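Local coordinates for protein zinc transport transcriptional regulator (Lactococcus lactis subsp. lactis, PDB 5YHY) that binds zinc and, as a MarR-family winged helix-turn-helix protein, probably acts as a DNA-binding transcription factor that responds to zinc, at residues M2-A5 against N6-D9; V34-S38 against T39-I43; S96-E99 against K100-P103; N124-T127 against D128-E132. The protein carries 1 engineered substitution. All coordinates share one frame; numbering follows the deposited sequence.

How the contacts relate
All four contacts are local, each lying where a helix begins or is approached. Contacts 1, 2 and 4 share one chemistry: a Ser or Thr hydroxyl caps a backbone N-H, and in contacts 2 and 4 a Gln or Glu returns a bond to complete a capping box. Contact 3 leads from strand 93-97 into helix 102-123 through backbone bonds and apolar packing. Contact 2, its centre about 8 Å from the centre of the chain, is partly buried and holds a zinc ligand; contact 3, its centre about 14 Å from that of contact 2, is a surface contact. Contact 1 is partly buried and contact 4 a surface contact; both touch the second subunit.

Contact 1 (M2-A5 against N6-D9); sequences MSLA and NQID
Ser3 OG takes the N-H of Asn6 at 3.1 Å (Asn6 N to Ser3 OG), a nearly straight bond with an angle of 161° at the hydrogen. With chi1 at 74°, OG lies between the backbone N and the carbonyl carbon of Ser3, turned to the first turn of the helix. A water accepts from both Ser3 N and Asn6 ND2, closing a second link between the same two residues.

The side-chain amide of Gln7 adds another polar tie: NE2 donates to Met2 O at 3.2 Å, the oxygen lying in the amide plane while the donor stands above the carbonyl plane. Gln7 OE1 bonds Ser135 OG of the second subunit. A leucine here would probably leave both Met2 O and that serine without these amide bonds.

In the van der Waals packing, Met2 CG lies 3.4 Å from Asn6 CB, and Met2 SD reaches Gln7 CG at 3.8 Å. The apolar pair is Leu4 CG with Ile8 CD1 one turn on, at 3.9 Å.

Backbone bonds Gln7 N to Ser3 O, Ile8 N to Leu4 O and Asp9 N to Ala5 O continue the helix; with the Ser3 OG bond this is a serine N-cap at the start of helix 4-19, beside the second subunit.

Contact 2 (V34-S38 against T39-I43); sequences VKLTS and TQEHI. With ZN (zinc ion), chain B.
Thr37 and Gln40 form a capping box at the start of helix 38-49, their side chains slanting across one another. Thr37 OG1 accepts from Gln40 N at 3.1 Å, with 162° at the hydrogen, while Gln40 OE1 accepts from Thr37 N, also at 3.1 Å. The second bond comes in from above the amide carbonyl plane, 68° out of it, and Gln40 CD lies 3.0 Å from Thr37 OG1. Gln40 CG is anti to the carbonyl carbon (chi1 -68°) and the chain beyond is extended, which carries the amide back to the N-cap. One water donates to both Gln40 OE1 and Lys35 O, adding a link to the preceding loop.

Leu36 and Glu41 cross nearly at a right angle, with Leu36 CB 3.8 Å from Glu41 CG. The Glu41 chain bends at chi2, and OE2 takes a water that also donates to Leu36 O. Val104 of helix 102-123 packs on both residues.

His42 carries the contact into the metal site, where Glu24, His108 and His112 provide the other zinc ligands. Ser38 O sits over one face of the imidazole, 3.1 Å from the ring plane and offset toward the rim. The same oxygen accepts from His42 N, and on the far side of the ring from CB, His42 NE2 binds the zinc ion at 2.0 Å.

Contact 3 (S96-E99 against K100-P103); sequences SLTE and KAVP
The backbone turns sharply after strand 93-97, and Thr98 O accepts from Ala101 N at 2.9 Å and only weakly from Val102 N. Val102 N has its shorter bond to Glu99 O, at 3.2 Å. Both of the stronger bonds approach from well above the carbonyl plane, 58° out for Ala101 N and 67° for Val102 N, so the acceptors are met over their flat groups. They join residues three apart, which makes this a tightly wound turn. Glu99 O also lies 3.4 Å from Pro103 CD; the ring nitrogen of proline carries no N-H to offer it.

The side chains divide by character. Leu97 CD2 meets Ala101 CB at 3.9 Å, while CD1 comes more loosely toward Val102 CG2. The same leucine packs on Leu44, Leu47 and Ala48 of helix 38-49, thereby joining the turn to the neighbouring helix.

Thr98 and Lys100 run side by side and point the same way, Thr98 OG1 lying 3.6 Å from Lys100 CB. Their polar ends serve the segment before strand 81-85: Thr98 OG1 bonds Glu79 O and Lys100 NZ bonds Gln78 O. All four Lys100 torsions are close to 180°, and this full extension takes the ammonium group to that carbonyl. Glu99 bends at chi2 instead, bringing OE1 3.9 Å from Val102 CG2 as the two chains cross at a slant.

Strand 93-97 thus passes into helix 102-123, the junction where the two-stranded wing of this winged helix-turn-helix protein meets the long helix carrying His108 and His112.

Contact 4 (N124-T127 against D128-E132); sequences NKFT and DEEQE
Thr127 and Glu130 exchange two hydrogen bonds. Thr127 OG1 accepts from Glu130 N at 3.2 Å, and Glu130 OE1 accepts from Thr127 N at 2.9 Å, the two bonds of a capping box at the start of helix 128-144. The carboxylate oxygen is met from above its own plane, 40° out of it. Thr127 OG1 sits between its backbone N and carbonyl carbon, facing the first turn, while Glu130 CG, anti to its carbonyl carbon, leads an extended chain back toward the threonine.

Further polar bonds involve Gln131. Its backbone N donates to Thr127 O at 2.8 Å, and its NE2 reaches Phe126 O at 3.2 Å, a less straight bond of 137° at the hydrogen. Gly123 O and a water are also partners of NE2, so its two N-H groups are shared among three acceptors. That water in turn donates to Asn124 OD1, which has a further partner in Gln120. A second water joins Thr127 OG1 to Glu129 OE1.

Close packing involves Phe126, whose CB lies 3.6 Å from Glu130 OE1. The phenyl ring and the carboxylate are turned 76° apart, and the two side chains cross nearly at right angles. Phe126 packs on Phe137 of the second subunit, and Gln131 on Leu4 of that subunit.

An alanine at Glu130 would lose the carboxylate, and Thr127 N would probably be left without its mate, with one half of the box missing.

The first-turn N-H groups of Glu130 and Gln131 are thus satisfied by Thr127, and the negative charge of Glu130, lying near the positive end of the helix dipole, is probably stabilised there.

Contact 1 (M2-A5 against N6-D9)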
# COMPACT_ATOMS: atom_id res chain seq x y z
N MET A 2 19.01 8.83 9.25
CA MET A 2 18.02 9.26 8.27
C MET A 2 16.95 10.13 8.94
O MET A 2 16.59 9.88 10.09
CB MET A 2 17.37 8.02 7.65
CG MET A 2 16.32 8.30 6.60
SD MET A 2 15.56 6.79 5.95
CE MET A 2 16.99 5.94 5.28
N SER A 3 16.46 11.15 8.24
CA SER A 3 15.41 12.01 8.80
C SER A 3 14.15 11.18 8.96
O SER A 3 13.97 10.18 8.27
CB SER A 3 15.12 13.21 7.90
OG SER A 3 14.39 12.84 6.73
N LEU A 4 13.28 11.60 9.87
CA LEU A 4 12.02 10.89 10.06
C LEU A 4 11.19 10.96 8.78
O LEU A 4 10.53 9.99 8.41
CB LEU A 4 11.23 11.43 11.24
CG LEU A 4 9.94 10.66 11.59
CD1 LEU A 4 10.24 9.23 12.06
CD2 LEU A 4 9.11 11.40 12.63
N ALA A 5 11.21 12.11 8.11
CA ALA A 5 10.48 12.25 6.86
C ALA A 5 10.89 11.18 5.86
O ALA A 5 10.05 10.55 5.21
CB ALA A 5 10.68 13.64 6.25
N ASN A 6 12.19 10.97 5.72
CA ASN A 6 12.69 9.96 4.80
C ASN A 6 12.33 8.55 5.27
O ASN A 6 11.98 7.70 4.46
CB ASN A 6 14.19 10.12 4.61
CG ASN A 6 14.52 11.26 3.66
OD1 ASN A 6 13.87 11.41 2.63
ND2 ASN A 6 15.51 12.06 4.02
N GLN A 7 12.36 8.33 6.58
CA GLN A 7 11.96 7.04 7.13
C GLN A 7 10.50 6.75 6.81
O GLN A 7 10.12 5.61 6.49
CB GLN A 7 12.13 7.01 8.65
CG GLN A 7 13.55 7.17 9.17
CD GLN A 7 13.58 7.07 10.67
OE1 GLN A 7 12.81 6.29 11.26
NE2 GLN A 7 14.43 7.89 11.30
N ILE A 8 9.67 7.78 6.93
CA ILE A 8 8.25 7.60 6.62
C ILE A 8 8.06 7.26 5.15
O ILE A 8 7.30 6.34 4.81
CB ILE A 8 7.43 8.86 7.01
CG1 ILE A 8 7.42 9.03 8.54
CG2 ILE A 8 6.00 8.76 6.46
CD1 ILE A 8 7.03 10.43 8.98
N ASP A 9 8.75 8.01 4.29
CA ASP A 9 8.69 7.79 2.84
C ASP A 9 9.06 6.34 2.50
O ASP A 9 8.35 5.67 1.75
CB ASP A 9 9.65 8.76 2.16
CG ASP A 9 9.45 8.85 0.66
OD1 ASP A 9 8.30 8.78 0.19
OD2 ASP A 9 10.46 9.02 -0.05
O HOH W 1 17.72 12.00 5.67

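Contact 2 (V34-S38 against T39-I43)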
# COMPACT_ATOMS: atom_id res chain seq x y z
N VAL A 34 -5.78 -14.74 -6.02
CA VAL A 34 -6.91 -14.11 -5.35
C VAL A 34 -8.23 -14.70 -5.84
O VAL A 34 -8.73 -14.34 -6.91
CB VAL A 34 -6.91 -12.58 -5.55
CG1 VAL A 34 -5.84 -11.93 -4.68
CG2 VAL A 34 -6.70 -12.23 -7.03
N LYS A 35 -8.80 -15.60 -5.04
CA LYS A 35 -10.01 -16.31 -5.43
C LYS A 35 -11.27 -15.53 -5.06
O LYS A 35 -12.23 -15.49 -5.83
CB LYS A 35 -10.03 -17.71 -4.79
CG LYS A 35 -11.15 -18.62 -5.28
CD LYS A 35 -10.99 -20.03 -4.72
CE LYS A 35 -11.22 -20.08 -3.21
NZ LYS A 35 -12.67 -20.00 -2.85
N LEU A 36 -11.24 -14.91 -3.89
CA LEU A 36 -12.42 -14.22 -3.35
C LEU A 36 -12.12 -12.77 -3.01
O LEU A 36 -10.99 -12.41 -2.69
CB LEU A 36 -12.90 -14.93 -2.09
CG LEU A 36 -13.33 -16.39 -2.24
CD1 LEU A 36 -13.73 -16.96 -0.88
CD2 LEU A 36 -14.48 -16.48 -3.22
N THR A 37 -13.15 -11.93 -3.07
CA THR A 37 -13.02 -10.56 -2.61
C THR A 37 -13.01 -10.58 -1.09
O THR A 37 -13.38 -11.59 -0.49
CB THR A 37 -14.20 -9.69 -3.05
OG1 THR A 37 -15.39 -10.16 -2.42
CG2 THR A 37 -14.37 -9.76 -4.56
N SER A 38 -12.58 -9.49 -0.48
CA SER A 38 -12.56 -9.42 0.97
C SER A 38 -13.96 -9.54 1.56
O SER A 38 -14.16 -10.23 2.56
CB SER A 38 -11.85 -8.14 1.45
OG SER A 38 -12.53 -6.99 1.01
N THR A 39 -14.95 -8.90 0.93
CA THR A 39 -16.31 -9.00 1.42
C THR A 39 -16.77 -10.47 1.40
O THR A 39 -17.37 -10.95 2.35
CB THR A 39 -17.29 -8.13 0.61
OG1 THR A 39 -16.97 -6.75 0.81
CG2 THR A 39 -18.72 -8.37 1.06
N GLN A 40 -16.46 -11.17 0.32
CA GLN A 40 -16.83 -12.57 0.23
C GLN A 40 -16.17 -13.39 1.34
O GLN A 40 -16.83 -14.21 1.98
CB GLN A 40 -16.47 -13.12 -1.16
CG GLN A 40 -17.35 -12.50 -2.24
CD GLN A 40 -16.75 -12.57 -3.63
OE1 GLN A 40 -15.79 -13.30 -3.88
NE2 GLN A 40 -17.32 -11.79 -4.55
N GLU A 41 -14.88 -13.15 1.58
CA GLU A 41 -14.16 -13.87 2.62
C GLU A 41 -14.78 -13.57 3.98
O GLU A 41 -14.89 -14.45 4.83
CB GLU A 41 -12.68 -13.45 2.66
CG GLU A 41 -11.89 -13.77 1.40
CD GLU A 41 -11.20 -15.12 1.45
OE1 GLU A 41 -11.59 -15.97 2.28
OE2 GLU A 41 -10.26 -15.33 0.65
N HIS A 42 -15.19 -12.33 4.19
CA HIS A 42 -15.72 -11.94 5.48
C HIS A 42 -17.12 -12.48 5.74
O HIS A 42 -17.47 -12.77 6.87
CB HIS A 42 -15.63 -10.43 5.67
CG HIS A 42 -14.23 -9.94 5.61
ND1 HIS A 42 -13.91 -8.60 5.50
CD2 HIS A 42 -13.05 -10.60 5.63
CE1 HIS A 42 -12.60 -8.46 5.46
NE2 HIS A 42 -12.05 -9.66 5.53
N ILE A 43 -17.91 -12.64 4.68
CA ILE A 43 -19.19 -13.32 4.83
C ILE A 43 -18.95 -14.75 5.29
O ILE A 43 -19.62 -15.23 6.21
CB ILE A 43 -20.00 -13.28 3.54
CG1 ILE A 43 -20.49 -11.84 3.29
CG2 ILE A 43 -21.19 -14.26 3.61
CD1 ILE A 43 -21.33 -11.68 2.06
ZN ZN B . -10.14 -10.36 5.47
O HOH W 2 -15.00 -14.35 -6.27
O HOH W 3 -8.99 -13.34 -0.52

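Contact 3 (S96-E99 against K100-P103)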
# COMPACT_ATOMS: atom_id res chain seq x y z
N SER A 96 -25.79 -20.43 5.24
CA SER A 96 -24.78 -21.20 5.96
C SER A 96 -23.65 -21.64 5.05
O SER A 96 -23.78 -21.64 3.82
CB SER A 96 -25.43 -22.41 6.63
OG SER A 96 -26.06 -23.23 5.67
N LEU A 97 -22.52 -22.01 5.64
CA LEU A 97 -21.39 -22.53 4.89
C LEU A 97 -21.71 -23.92 4.34
O LEU A 97 -22.43 -24.69 4.97
CB LEU A 97 -20.16 -22.66 5.78
CG LEU A 97 -19.61 -21.38 6.39
CD1 LEU A 97 -18.30 -21.71 7.09
CD2 LEU A 97 -19.39 -20.34 5.30
N THR A 98 -21.15 -24.21 3.18
CA THR A 98 -21.06 -25.60 2.71
C THR A 98 -19.77 -26.18 3.27
O THR A 98 -18.90 -25.45 3.74
CB THR A 98 -21.02 -25.68 1.18
OG1 THR A 98 -19.84 -25.05 0.68
CG2 THR A 98 -22.27 -25.02 0.57
N GLU A 99 -19.64 -27.51 3.24
CA GLU A 99 -18.40 -28.12 3.74
C GLU A 99 -17.17 -27.59 2.99
O GLU A 99 -16.10 -27.43 3.58
CB GLU A 99 -18.47 -29.65 3.64
CG GLU A 99 -18.75 -30.34 4.97
CD GLU A 99 -17.77 -29.95 6.07
OE1 GLU A 99 -16.56 -29.76 5.78
OE2 GLU A 99 -18.20 -29.84 7.24
N LYS A 100 -17.33 -27.32 1.70
CA LYS A 100 -16.26 -26.76 0.89
C LYS A 100 -15.68 -25.49 1.52
O LYS A 100 -14.48 -25.22 1.45
CB LYS A 100 -16.79 -26.46 -0.52
CG LYS A 100 -15.80 -25.83 -1.49
CD LYS A 100 -16.47 -25.59 -2.84
CE LYS A 100 -15.60 -24.79 -3.79
NZ LYS A 100 -16.19 -24.68 -5.16
N ALA A 101 -16.55 -24.71 2.15
CA ALA A 101 -16.18 -23.39 2.65
C ALA A 101 -15.53 -23.40 4.03
O ALA A 101 -14.87 -22.44 4.42
CB ALA A 101 -17.39 -22.47 2.68
N VAL A 102 -15.74 -24.48 4.77
CA VAL A 102 -15.25 -24.58 6.14
C VAL A 102 -13.75 -24.28 6.25
O VAL A 102 -13.35 -23.43 7.04
CB VAL A 102 -15.62 -25.94 6.76
CG1 VAL A 102 -14.92 -26.13 8.10
CG2 VAL A 102 -17.13 -26.05 6.92
N PRO A 103 -12.92 -24.95 5.45
CA PRO A 103 -11.48 -24.64 5.57
C PRO A 103 -11.12 -23.25 5.04
O PRO A 103 -10.13 -22.67 5.50
CB PRO A 103 -10.81 -25.73 4.73
CG PRO A 103 -11.87 -26.17 3.75
CD PRO A 103 -13.16 -26.08 4.52

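Contact 4 (N124-T127 against D128-E132)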
# COMPACT_ATOMS: atom_id res chain seq x y z
N ASN A 124 2.82 -4.19 22.21
CA ASN A 124 3.14 -4.59 23.60
C ASN A 124 4.55 -4.23 24.02
O ASN A 124 4.87 -4.25 25.21
CB ASN A 124 2.95 -6.10 23.80
CG ASN A 124 1.50 -6.53 23.84
OD1 ASN A 124 0.59 -5.70 23.98
ND2 ASN A 124 1.27 -7.83 23.73
N LYS A 125 5.41 -3.91 23.06
CA LYS A 125 6.78 -3.51 23.38
C LYS A 125 6.86 -2.06 23.80
O LYS A 125 7.92 -1.59 24.24
CB LYS A 125 7.70 -3.76 22.18
CG LYS A 125 7.79 -5.24 21.82
CD LYS A 125 8.69 -5.48 20.63
CE LYS A 125 8.71 -6.96 20.27
NZ LYS A 125 9.42 -7.18 18.96
N PHE A 126 5.75 -1.34 23.66
CA PHE A 126 5.67 0.06 24.00
C PHE A 126 4.74 0.30 25.20
O PHE A 126 3.70 -0.36 25.35
CB PHE A 126 5.16 0.86 22.80
CG PHE A 126 6.08 0.81 21.60
CD1 PHE A 126 7.09 1.76 21.45
CD2 PHE A 126 5.94 -0.17 20.63
CE1 PHE A 126 7.93 1.73 20.35
CE2 PHE A 126 6.77 -0.21 19.53
CZ PHE A 126 7.78 0.73 19.39
N THR A 127 5.12 1.25 26.04
CA THR A 127 4.27 1.63 27.16
C THR A 127 3.07 2.40 26.64
O THR A 127 3.03 2.81 25.48
CB THR A 127 5.01 2.58 28.11
OG1 THR A 127 5.32 3.80 27.43
CG2 THR A 127 6.28 1.92 28.62
N ASP A 128 2.08 2.60 27.50
CA ASP A 128 0.90 3.36 27.10
C ASP A 128 1.25 4.76 26.59
O ASP A 128 0.69 5.22 25.59
CB ASP A 128 -0.11 3.47 28.25
CG ASP A 128 -0.76 2.15 28.58
OD1 ASP A 128 -1.09 1.37 27.65
OD2 ASP A 128 -0.97 1.87 29.78
N GLU A 129 2.17 5.44 27.29
CA GLU A 129 2.58 6.78 26.88
C GLU A 129 3.16 6.75 25.47
O GLU A 129 2.85 7.62 24.65
CB GLU A 129 3.62 7.34 27.86
CG GLU A 129 4.32 8.60 27.38
CD GLU A 129 5.30 9.17 28.40
OE1 GLU A 129 6.18 8.43 28.88
OE2 GLU A 129 5.18 10.38 28.71
N GLU A 130 3.99 5.75 25.20
CA GLU A 130 4.60 5.61 23.87
C GLU A 130 3.54 5.24 22.83
O GLU A 130 3.59 5.72 21.70
CB GLU A 130 5.72 4.56 23.89
CG GLU A 130 6.92 4.99 24.76
CD GLU A 130 7.83 3.84 25.12
OE1 GLU A 130 7.44 2.67 24.96
OE2 GLU A 130 8.96 4.12 25.57
N GLN A 131 2.60 4.38 23.21
CA GLN A 131 1.52 4.03 22.29
C GLN A 131 0.67 5.25 21.93
O GLN A 131 0.19 5.35 20.81
CB GLN A 131 0.63 2.92 22.85
CG GLN A 131 1.33 1.60 23.00
CD GLN A 131 0.36 0.50 23.38
OE1 GLN A 131 -0.85 0.69 23.33
NE2 GLN A 131 0.89 -0.65 23.77
N GLU A 132 0.49 6.16 22.88
CA GLU A 132 -0.23 7.40 22.58
C GLU A 132 0.49 8.22 21.51
O GLU A 132 -0.16 8.77 20.61
CB GLU A 132 -0.41 8.24 23.85
CG GLU A 132 -1.30 9.45 23.63
CD GLU A 132 -1.60 10.18 24.93
OE1 GLU A 132 -0.78 10.09 25.88
OE2 GLU A 132 -2.65 10.85 25.00
O HOH W 4 -0.40 -3.21 24.43
O HOH W 5 6.99 5.91 28.33